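Local atomic coordinates of intimin (Escherichia coli, PDB entry 6TPL), a protein that acts as a bacterial cell-surface adhesin, whose passenger contains immunoglobulin-like domains that probably hold its binding end away from the cell. Residues V117-A123 with T169-P173. Residues are numbered along the deposited sequence; the frame is centred on the assembly and turned at random.
Sequences VANGQDA and TSTTP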
loop_
_atom_site.group_PDB
_atom_site.type_symbol
_atom_site.label_atom_id
_atom_site.label_comp_id
_atom_site.label_asym_id
_atom_site.label_seq_id
_atom_site.Cartn_x
_atom_site.Cartn_y
_atom_site.Cartn_z
ATOM N N VAL A 117 -1.586 -6.655 -20.280
ATOM C CA VAL A 117 -1.452 -7.709 -21.279
ATOM C C VAL A 117 -0.005 -8.174 -21.328
ATOM O O VAL A 117 0.923 -7.361 -21.286
ATOM C CB VAL A 117 -1.905 -7.214 -22.662
ATOM C CG1 VAL A 117 -1.682 -8.310 -23.716
ATOM C CG2 VAL A 117 -3.356 -6.788 -22.640
ATOM N N ALA A 118 0.192 -9.486 -21.446
ATOM C CA ALA A 118 1.538 -10.057 -21.474
ATOM C C ALA A 118 2.074 -10.118 -22.905
ATOM O O ALA A 118 2.378 -11.180 -23.446
ATOM C CB ALA A 118 1.539 -11.439 -20.828
ATOM N N ASN A 119 2.208 -8.942 -23.516
ATOM C CA ASN A 119 2.678 -8.851 -24.893
ATOM C C ASN A 119 4.008 -8.119 -25.027
ATOM O O ASN A 119 4.428 -7.825 -26.155
ATOM C CB ASN A 119 1.619 -8.170 -25.768
ATOM C CG ASN A 119 1.316 -6.749 -25.322
ATOM O OD1 ASN A 119 1.965 -6.214 -24.424
ATOM N ND2 ASN A 119 0.326 -6.130 -25.957
ATOM N N GLY A 120 4.681 -7.821 -23.920
ATOM C CA GLY A 120 5.950 -7.128 -23.966
ATOM C C GLY A 120 5.859 -5.644 -24.230
ATOM O O GLY A 120 6.903 -4.983 -24.322
ATOM N N GLN A 121 4.657 -5.098 -24.348
ATOM C CA GLN A 121 4.459 -3.683 -24.630
ATOM C C GLN A 121 3.586 -2.987 -23.600
ATOM O O GLN A 121 3.887 -1.855 -23.217
ATOM C CB GLN A 121 3.831 -3.524 -26.027
ATOM C CG GLN A 121 4.651 -4.140 -27.143
ATOM C CD GLN A 121 5.952 -3.401 -27.385
ATOM O OE1 GLN A 121 6.036 -2.188 -27.188
ATOM N NE2 GLN A 121 6.974 -4.130 -27.816
ATOM N N ASP A 122 2.515 -3.635 -23.145
ATOM C CA ASP A 122 1.600 -3.038 -22.178
ATOM C C ASP A 122 2.312 -2.880 -20.841
ATOM O O ASP A 122 2.606 -3.871 -20.167
ATOM C CB ASP A 122 0.363 -3.914 -22.028
ATOM C CG ASP A 122 -0.729 -3.235 -21.233
ATOM O OD1 ASP A 122 -1.750 -3.889 -20.950
ATOM O OD2 ASP A 122 -0.571 -2.042 -20.910
ATOM N N ALA A 123 2.566 -1.642 -20.438
ATOM C CA ALA A 123 3.452 -1.356 -19.318
ATOM C C ALA A 123 2.677 -0.927 -18.078
ATOM O O ALA A 123 1.698 -0.177 -18.164
ATOM C CB ALA A 123 4.464 -0.270 -19.700
ATOM N N THR A 169 7.051 -4.422 -18.194
ATOM C CA THR A 169 6.334 -5.198 -19.195
ATOM C C THR A 169 6.640 -6.677 -18.996
ATOM O O THR A 169 7.555 -7.052 -18.259
ATOM C CB THR A 169 6.715 -4.780 -20.622
ATOM O OG1 THR A 169 8.126 -4.956 -20.812
ATOM C CG2 THR A 169 6.335 -3.334 -20.872
ATOM N N SER A 170 5.873 -7.530 -19.668
ATOM C CA SER A 170 6.134 -8.961 -19.613
ATOM C C SER A 170 5.619 -9.625 -20.881
ATOM O O SER A 170 4.515 -9.329 -21.351
ATOM C CB SER A 170 5.490 -9.614 -18.386
ATOM O OG SER A 170 5.777 -11.009 -18.330
ATOM N N THR A 171 6.432 -10.525 -21.429
ATOM C CA THR A 171 6.029 -11.352 -22.555
ATOM C C THR A 171 5.380 -12.662 -22.123
ATOM O O THR A 171 4.945 -13.431 -22.983
ATOM C CB THR A 171 7.230 -11.663 -23.457
ATOM O OG1 THR A 171 8.228 -12.376 -22.718
ATOM C CG2 THR A 171 7.835 -10.382 -24.006
ATOM N N THR A 172 5.306 -12.942 -20.823
ATOM C CA THR A 172 4.645 -14.143 -20.333
ATOM C C THR A 172 3.680 -13.781 -19.215
ATOM O O THR A 172 3.901 -12.809 -18.481
ATOM C CB THR A 172 5.655 -15.183 -19.816
ATOM O OG1 THR A 172 6.291 -14.696 -18.623
ATOM C CG2 THR A 172 6.716 -15.470 -20.863
ATOM N N PRO A 173 2.601 -14.544 -19.058
ATOM C CA PRO A 173 1.601 -14.221 -18.038
ATOM C C PRO A 173 2.039 -14.650 -16.646
ATOM O O PRO A 173 2.883 -15.530 -16.469
ATOM C CB PRO A 173 0.371 -15.022 -18.485
ATOM C CG PRO A 173 0.970 -16.243 -19.153
ATOM C CD PRO A 173 2.248 -15.757 -19.820
HETATM O O HOH W 1 3.557 -6.325 -21.070
#
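At one end of the second bacterial Ig-like domain, the loop leaving strand 163-169 lies against the loop that joins strands 115-117 and 124-132. Thr169 comes first: its CA-to-CB bond points toward 117-123, and CG2 lies 3.8 Å from Ala123 CB and 3.7 Å from Gln121 O. Ser170 supplies the polar link. Its carbonyl O accepts the one direct hydrogen bond between the segments, from Gly120 N at 3.0 Å, and takes a CA-H...O contact from Ala118 CA at 3.1 Å. Ser170 N also donates to a water, 3.0 Å away; this water lies 2.8 Å from both Val117 O and Asp122 O and so links Ser170 N to the facing loop. Thr171 then sets CG2 3.8 Å from Gly120 CA; a beta carbon there would clash with this methyl, and the positive phi of Gly120 also suits glycine. At Thr172 the chain is tied back by Ser170 OG, which donates to Thr172 O (2.6 Å), and it bends over Ala118, whose CB lies 3.6 Å from Thr172 C and 4.4 Å from Pro173 CB. The facing loop holds its own shape: Asn119 OD1 forms an Asx turn with Gln121 N, and Asp122 OD1 accepts a hydrogen bond from Val117 N, while OD2 forms a salt bridge with Lys113. With main-chain groups and a water making the polar link, the fit depends on backbone path and small residues, Ala118 and Gly120, more than on charged side chains.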